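Local coordinates for protein nisin leader peptide-processing serine protease NisP (Lactococcus lactis subsp. lactis, PDB 4MZD) that probably acts as a subtilisin-like serine endopeptidase that removes the leader peptide from the precursor of the lantibiotic nisin, at residues P90-I103 with P166-E178. Sequence-based numbering, arbitrary orientation.
Sequences PSKKISVGIIDSGI and PGITVNIYRVFGE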
ATOM      1  N   PRO A  90      -5.161   8.972  18.495  1.00 13.10           N
ATOM      2  CA  PRO A  90      -3.730   8.712  18.683  1.00 12.53           C
ATOM      3  C   PRO A  90      -2.941   9.900  19.216  1.00 11.83           C
ATOM      4  O   PRO A  90      -3.298  11.065  19.015  1.00 12.38           O
ATOM      5  CB  PRO A  90      -3.253   8.367  17.269  1.00 13.30           C
ATOM      6  CG  PRO A  90      -4.201   9.119  16.378  1.00 13.83           C
ATOM      7  CD  PRO A  90      -5.532   9.042  17.071  1.00 13.64           C
ATOM      8  N   SER A  91      -1.852   9.572  19.901  1.00 11.38           N
ATOM      9  CA  SER A  91      -0.875  10.548  20.341  1.00 11.47           C
ATOM     10  C   SER A  91       0.014  10.968  19.177  1.00 10.99           C
ATOM     11  O   SER A  91      -0.096  10.445  18.068  1.00 11.61           O
ATOM     12  CB  SER A  91       0.001   9.952  21.439  1.00 12.05           C
ATOM     13  OG  SER A  91       1.028   9.145  20.878  1.00 12.12           O
ATOM     14  N   LYS A  92       0.923  11.898  19.450  1.00 10.79           N
ATOM     15  CA  LYS A  92       1.878  12.358  18.449  1.00 11.35           C
ATOM     16  C   LYS A  92       3.127  11.487  18.379  1.00 12.04           C
ATOM     17  O   LYS A  92       4.027  11.750  17.581  1.00 13.09           O
ATOM     18  CB  LYS A  92       2.269  13.812  18.712  1.00 12.22           C
ATOM     19  CG  LYS A  92       1.130  14.796  18.528  1.00 12.82           C
ATOM     20  CD  LYS A  92       0.526  14.697  17.139  1.00 13.84           C
ATOM     21  CE  LYS A  92      -0.377  15.884  16.852  1.00 14.35           C
ATOM     22  NZ  LYS A  92      -1.005  15.783  15.512  1.00 14.85           N
ATOM     23  N   LYS A  93       3.194  10.451  19.211  1.00 11.68           N
ATOM     24  CA  LYS A  93       4.382   9.603  19.261  1.00 12.75           C
ATOM     25  C   LYS A  93       4.431   8.565  18.135  1.00 12.36           C
ATOM     26  O   LYS A  93       5.505   8.092  17.769  1.00 14.43           O
ATOM     27  CB  LYS A  93       4.477   8.903  20.616  1.00 16.88           C
ATOM     28  CG  LYS A  93       4.773   9.826  21.777  1.00 21.41           C
ATOM     29  CD  LYS A  93       4.930   9.037  23.065  1.00 24.41           C
ATOM     30  CE  LYS A  93       5.934   7.898  22.912  1.00 26.54           C
ATOM     31  NZ  LYS A  93       5.337   6.672  22.301  1.00 27.80           N
ATOM     32  N   ILE A  94       3.274   8.220  17.588  1.00 10.41           N
ATOM     33  CA  ILE A  94       3.166   7.201  16.552  1.00  9.97           C
ATOM     34  C   ILE A  94       3.218   7.860  15.177  1.00  9.22           C
ATOM     35  O   ILE A  94       2.718   8.972  14.991  1.00 10.27           O
ATOM     36  CB  ILE A  94       1.839   6.412  16.728  1.00 10.09           C
ATOM     37  CG1 ILE A  94       1.688   5.314  15.679  1.00 10.83           C
ATOM     38  CG2 ILE A  94       0.628   7.345  16.677  1.00 11.03           C
ATOM     39  CD1 ILE A  94       2.736   4.234  15.766  1.00 11.58           C
ATOM     40  N   SER A  95       3.830   7.179  14.213  1.00  9.13           N
ATOM     41  CA  SER A  95       3.766   7.652  12.839  1.00  9.43           C
ATOM     42  C   SER A  95       3.799   6.503  11.858  1.00  9.54           C
ATOM     43  O   SER A  95       4.281   5.410  12.163  1.00 10.91           O
ATOM     44  CB  SER A  95       4.906   8.617  12.527  1.00 10.32           C
ATOM     45  OG  SER A  95       6.158   7.973  12.677  1.00 11.70           O
ATOM     46  N   VAL A  96       3.275   6.772  10.670  1.00  8.47           N
ATOM     47  CA  VAL A  96       3.389   5.855   9.549  1.00  8.06           C
ATOM     48  C   VAL A  96       4.346   6.452   8.529  1.00  6.99           C
ATOM     49  O   VAL A  96       4.209   7.621   8.143  1.00  7.66           O
ATOM     50  CB  VAL A  96       2.023   5.601   8.873  1.00  8.75           C
ATOM     51  CG1 VAL A  96       2.177   4.635   7.713  1.00  8.72           C
ATOM     52  CG2 VAL A  96       1.007   5.069   9.891  1.00 10.26           C
ATOM     53  N   GLY A  97       5.326   5.659   8.102  1.00  6.92           N
ATOM     54  CA  GLY A  97       6.200   6.073   7.024  1.00  6.85           C
ATOM     55  C   GLY A  97       5.623   5.616   5.699  1.00  6.83           C
ATOM     56  O   GLY A  97       5.384   4.426   5.509  1.00  8.77           O
ATOM     57  N   ILE A  98       5.383   6.555   4.790  1.00  6.24           N
ATOM     58  CA  ILE A  98       4.739   6.242   3.524  1.00  6.43           C
ATOM     59  C   ILE A  98       5.776   6.218   2.410  1.00  6.29           C
ATOM     60  O   ILE A  98       6.361   7.254   2.075  1.00  6.93           O
ATOM     61  CB  ILE A  98       3.636   7.250   3.164  1.00  6.95           C
ATOM     62  CG1 ILE A  98       2.674   7.473   4.334  1.00  8.56           C
ATOM     63  CG2 ILE A  98       2.872   6.768   1.929  1.00  7.64           C
ATOM     64  CD1 ILE A  98       1.647   8.556   4.045  1.00  9.65           C
ATOM     65  N   ILE A  99       6.010   5.032   1.856  1.00  6.16           N
ATOM     66  CA  ILE A  99       6.988   4.847   0.791  1.00  6.28           C
ATOM     67  C   ILE A  99       6.208   4.814  -0.520  1.00  6.66           C
ATOM     68  O   ILE A  99       5.539   3.831  -0.839  1.00  6.85           O
ATOM     69  CB  ILE A  99       7.780   3.551   1.015  1.00  6.77           C
ATOM     70  CG1 ILE A  99       8.560   3.648   2.335  1.00  7.83           C
ATOM     71  CG2 ILE A  99       8.710   3.287  -0.155  1.00  7.85           C
ATOM     72  CD1 ILE A  99       9.379   2.406   2.691  1.00  8.59           C
ATOM     73  N   ASP A 100       6.249   5.920  -1.256  1.00  6.78           N
ATOM     74  CA  ASP A 100       5.328   6.103  -2.368  1.00  6.73           C
ATOM     75  C   ASP A 100       5.817   7.252  -3.247  1.00  6.42           C
ATOM     76  O   ASP A 100       7.017   7.533  -3.286  1.00  6.95           O
ATOM     77  CB  ASP A 100       3.897   6.314  -1.841  1.00  6.92           C
ATOM     78  CG  ASP A 100       2.842   5.767  -2.780  1.00  6.78           C
ATOM     79  OD1 ASP A 100       2.685   6.349  -3.871  1.00  7.61           O
ATOM     80  OD2 ASP A 100       2.166   4.779  -2.419  1.00  7.72           O
ATOM     81  N   SER A 101       4.909   7.928  -3.943  1.00  6.63           N
ATOM     82  CA  SER A 101       5.339   8.958  -4.889  1.00  6.92           C
ATOM     83  C   SER A 101       5.538  10.346  -4.277  1.00  7.04           C
ATOM     84  O   SER A 101       5.676  11.320  -5.013  1.00  7.98           O
ATOM     85  CB  SER A 101       4.383   9.048  -6.085  1.00  7.97           C
ATOM     86  OG  SER A 101       3.129   9.586  -5.712  1.00  7.64           O
ATOM     87  N   GLY A 102       5.575  10.437  -2.948  1.00  7.15           N
ATOM     88  CA  GLY A 102       5.680  11.721  -2.282  1.00  7.58           C
ATOM     89  C   GLY A 102       4.325  12.188  -1.797  1.00  7.31           C
ATOM     90  O   GLY A 102       3.380  11.403  -1.711  1.00  7.57           O
ATOM     91  N   ILE A 103       4.211  13.468  -1.467  1.00  7.48           N
ATOM     92  CA  ILE A 103       2.938  13.985  -0.994  1.00  8.05           C
ATOM     93  C   ILE A 103       2.795  15.441  -1.390  1.00  8.32           C
ATOM     94  O   ILE A 103       3.791  16.133  -1.600  1.00  9.41           O
ATOM     95  CB  ILE A 103       2.815  13.838   0.550  1.00  8.83           C
ATOM     96  CG1 ILE A 103       1.349  13.844   1.015  1.00 10.15           C
ATOM     97  CG2 ILE A 103       3.639  14.910   1.270  1.00 10.21           C
ATOM     98  CD1 ILE A 103       1.175  13.488   2.479  1.00 11.33           C
ATOM     99  N   PRO A 166      -7.567   9.603  11.417  1.00  8.50           N
ATOM    100  CA  PRO A 166      -7.474  11.020  11.055  1.00  8.60           C
ATOM    101  C   PRO A 166      -6.439  11.774  11.883  1.00  8.33           C
ATOM    102  O   PRO A 166      -6.459  11.736  13.114  1.00  9.27           O
ATOM    103  CB  PRO A 166      -8.891  11.541  11.329  1.00  9.12           C
ATOM    104  CG  PRO A 166      -9.758  10.329  11.128  1.00  9.87           C
ATOM    105  CD  PRO A 166      -8.954   9.199  11.708  1.00  9.25           C
ATOM    106  N   GLY A 167      -5.532  12.449  11.188  1.00  8.22           N
ATOM    107  CA  GLY A 167      -4.529  13.272  11.825  1.00  8.47           C
ATOM    108  C   GLY A 167      -3.305  12.540  12.352  1.00  8.48           C
ATOM    109  O   GLY A 167      -2.389  13.177  12.870  1.00  9.49           O
ATOM    110  N   ILE A 168      -3.260  11.214  12.233  1.00  8.16           N
ATOM    111  CA  ILE A 168      -2.076  10.486  12.672  1.00  8.54           C
ATOM    112  C   ILE A 168      -0.857  10.957  11.877  1.00  7.83           C
ATOM    113  O   ILE A 168      -0.944  11.254  10.689  1.00  8.32           O
ATOM    114  CB  ILE A 168      -2.281   8.952  12.587  1.00  9.16           C
ATOM    115  CG1 ILE A 168      -1.348   8.218  13.546  1.00 10.81           C
ATOM    116  CG2 ILE A 168      -2.140   8.449  11.150  1.00  8.96           C
ATOM    117  CD1 ILE A 168      -1.792   6.791  13.814  1.00 13.14           C
ATOM    118  N   THR A 169       0.289  11.037  12.535  1.00  8.06           N
ATOM    119  CA  THR A 169       1.482  11.571  11.894  1.00  8.21           C
ATOM    120  C   THR A 169       1.949  10.671  10.760  1.00  7.63           C
ATOM    121  O   THR A 169       2.030   9.448  10.913  1.00  7.93           O
ATOM    122  CB  THR A 169       2.611  11.755  12.920  1.00  8.76           C
ATOM    123  OG1 THR A 169       2.149  12.622  13.961  1.00 10.03           O
ATOM    124  CG2 THR A 169       3.834  12.375  12.279  1.00  9.70           C
ATOM    125  N   VAL A 170       2.238  11.284   9.616  1.00  7.16           N
ATOM    126  CA  VAL A 170       2.837  10.568   8.495  1.00  7.19           C
ATOM    127  C   VAL A 170       4.149  11.221   8.080  1.00  7.27           C
ATOM    128  O   VAL A 170       4.260  12.456   8.023  1.00  7.96           O
ATOM    129  CB  VAL A 170       1.882  10.460   7.286  1.00  7.64           C
ATOM    130  CG1 VAL A 170       0.662   9.650   7.670  1.00  8.53           C
ATOM    131  CG2 VAL A 170       1.492  11.828   6.755  1.00  8.92           C
ATOM    132  N   ASN A 171       5.141  10.374   7.813  1.00  7.02           N
ATOM    133  CA  ASN A 171       6.431  10.801   7.301  1.00  7.18           C
ATOM    134  C   ASN A 171       6.588  10.245   5.890  1.00  7.09           C
ATOM    135  O   ASN A 171       6.073   9.169   5.597  1.00  8.07           O
ATOM    136  CB  ASN A 171       7.549  10.337   8.230  1.00  7.67           C
ATOM    137  CG  ASN A 171       7.510  11.046   9.572  1.00  7.99           C
ATOM    138  OD1 ASN A 171       7.484  12.271   9.637  1.00  8.59           O
ATOM    139  ND2 ASN A 171       7.477  10.276  10.642  1.00  9.23           N
ATOM    140  N   ILE A 172       7.272  10.979   5.018  1.00  7.24           N
ATOM    141  CA  ILE A 172       7.165  10.777   3.578  1.00  7.76           C
ATOM    142  C   ILE A 172       8.487  10.380   2.939  1.00  7.20           C
ATOM    143  O   ILE A 172       9.477  11.103   3.042  1.00  8.12           O
ATOM    144  CB  ILE A 172       6.670  12.077   2.910  1.00  9.75           C
ATOM    145  CG1 ILE A 172       5.397  12.580   3.598  1.00 11.77           C
ATOM    146  CG2 ILE A 172       6.497  11.892   1.413  1.00  9.74           C
ATOM    147  CD1 ILE A 172       4.260  11.607   3.566  1.00 13.56           C
ATOM    148  N   TYR A 173       8.473   9.240   2.246  1.00  7.24           N
ATOM    149  CA  TYR A 173       9.661   8.691   1.597  1.00  7.45           C
ATOM    150  C   TYR A 173       9.339   8.485   0.126  1.00  7.03           C
ATOM    151  O   TYR A 173       8.544   7.615  -0.230  1.00  8.63           O
ATOM    152  CB  TYR A 173      10.108   7.398   2.306  1.00  7.65           C
ATOM    153  CG  TYR A 173      10.336   7.698   3.763  1.00  7.61           C
ATOM    154  CD1 TYR A 173      11.525   8.274   4.192  1.00  8.43           C
ATOM    155  CD2 TYR A 173       9.328   7.511   4.699  1.00  7.89           C
ATOM    156  CE1 TYR A 173      11.709   8.631   5.515  1.00  8.33           C
ATOM    157  CE2 TYR A 173       9.507   7.865   6.028  1.00  8.08           C
ATOM    158  CZ  TYR A 173      10.697   8.418   6.430  1.00  7.98           C
ATOM    159  OH  TYR A 173      10.864   8.774   7.749  1.00  8.55           O
ATOM    160  N   ARG A 174       9.920   9.324  -0.728  1.00  7.30           N
ATOM    161  CA  ARG A 174       9.559   9.323  -2.137  1.00  7.28           C
ATOM    162  C   ARG A 174      10.437   8.369  -2.936  1.00  7.25           C
ATOM    163  O   ARG A 174      11.665   8.497  -2.939  1.00  7.81           O
ATOM    164  CB  ARG A 174       9.644  10.732  -2.724  1.00  7.85           C
ATOM    165  CG  ARG A 174       9.151  10.804  -4.160  1.00  8.61           C
ATOM    166  CD  ARG A 174       8.856  12.208  -4.652  1.00 10.54           C
ATOM    167  NE  ARG A 174      10.047  12.990  -4.956  1.00 11.16           N
ATOM    168  CZ  ARG A 174      10.671  13.015  -6.135  1.00 11.96           C
ATOM    169  NH1 ARG A 174      11.730  13.797  -6.293  1.00 12.79           N
ATOM    170  NH2 ARG A 174      10.240  12.290  -7.153  1.00 13.17           N
ATOM    171  N   VAL A 175       9.786   7.425  -3.619  1.00  7.18           N
ATOM    172  CA  VAL A 175      10.478   6.445  -4.450  1.00  7.62           C
ATOM    173  C   VAL A 175       9.957   6.411  -5.887  1.00  7.57           C
ATOM    174  O   VAL A 175      10.374   5.566  -6.675  1.00  8.24           O
ATOM    175  CB  VAL A 175      10.448   5.020  -3.840  1.00  7.78           C
ATOM    176  CG1 VAL A 175      11.142   5.003  -2.485  1.00  8.42           C
ATOM    177  CG2 VAL A 175       9.023   4.492  -3.745  1.00  8.38           C
ATOM    178  N   PHE A 176       9.055   7.324  -6.234  1.00  7.84           N
ATOM    179  CA  PHE A 176       8.614   7.476  -7.617  1.00  8.15           C
ATOM    180  C   PHE A 176       8.753   8.924  -8.032  1.00  9.28           C
ATOM    181  O   PHE A 176       8.516   9.836  -7.232  1.00  9.51           O
ATOM    182  CB  PHE A 176       7.138   7.110  -7.805  1.00  8.46           C
ATOM    183  CG  PHE A 176       6.834   5.651  -7.632  1.00  8.26           C
ATOM    184  CD1 PHE A 176       6.853   4.784  -8.717  1.00  9.24           C
ATOM    185  CD2 PHE A 176       6.513   5.147  -6.383  1.00  9.18           C
ATOM    186  CE1 PHE A 176       6.555   3.445  -8.557  1.00  9.53           C
ATOM    187  CE2 PHE A 176       6.232   3.809  -6.211  1.00 10.12           C
ATOM    188  CZ  PHE A 176       6.246   2.955  -7.302  1.00  9.78           C
ATOM    189  N   GLY A 177       9.104   9.113  -9.301  1.00 10.30           N
ATOM    190  CA  GLY A 177       8.992  10.394  -9.967  1.00 11.87           C
ATOM    191  C   GLY A 177       7.637  10.435 -10.643  1.00 11.69           C
ATOM    192  O   GLY A 177       6.627  10.724 -10.010  1.00 12.79           O
ATOM    193  N   GLU A 178       7.604  10.107 -11.930  1.00 12.36           N
ATOM    194  CA  GLU A 178       6.340  10.065 -12.651  1.00 14.33           C
ATOM    195  C   GLU A 178       6.007   8.699 -13.231  1.00 15.48           C
ATOM    196  O   GLU A 178       4.935   8.524 -13.815  1.00 17.92           O
ATOM    197  CB  GLU A 178       6.311  11.126 -13.747  1.00 17.01           C
ATOM    198  CG  GLU A 178       6.288  12.527 -13.205  1.00 20.73           C
ATOM    199  CD  GLU A 178       6.217  13.546 -14.306  1.00 24.94           C
ATOM    200  OE1 GLU A 178       7.189  13.646 -15.086  1.00 26.85           O
ATOM    201  OE2 GLU A 178       5.182  14.235 -14.409  1.00 26.37           O
TER
HETATM  202  O   HOH W   1       0.718  10.843  15.375  1.00 15.49           O
HETATM  203  O   HOH W   2       4.014  13.726  15.625  1.00 19.34           O
HETATM  204  O   HOH W   3       0.554  14.912  13.375  1.00 19.63           O
HETATM  205  O   HOH W   4      -2.232  12.923  15.977  1.00 27.52           O
HETATM  206  O   HOH W   5       6.126  12.062  -7.635  1.00 13.33           O
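I98 and V170 meet on the face of the sheet that packs against helix 147-156, where parallel strands 95-100 and 169-174 run through the core of the subtilisin-like domain. CD1 of I98 reaches obliquely to CB of V170 at 3.8 Å, while CG1 of I172 lies 3.7 Å from CG2 of I103, the two isoleucines crossing at about a right angle. On the other face the Y173 ring, with CG turned anti to its carbonyl carbon (chi1 -56°), presents its edge to the CA of G97, CE2 lying 3.9 Å from it, and its OH hydrogen-bonds the carboxylate of D196. Six backbone hydrogen bonds join the two segments, the last from V175 just beyond strand 169-174.

Ahead of the strands, the K92-T169 side is bridged by water, while I94 still packs on I168. One water links K92 NZ to G167 O; another accepts from T169 N and donates to S91 O and I94 O.

At the C-terminal end of strand 95-100, D100 N donates to Y173 O at 3.0 Å and D100 O accepts from V175 N at 2.8 Å. D100 OD1 takes S101 N at 2.7 Å through its anti lone pair and also hydrogen-bonds H147 ND1. Gripped through both N and O, the predicted charge-relay aspartate has its backbone fixed by the strand pairing, while its carboxylate is oriented toward the histidine.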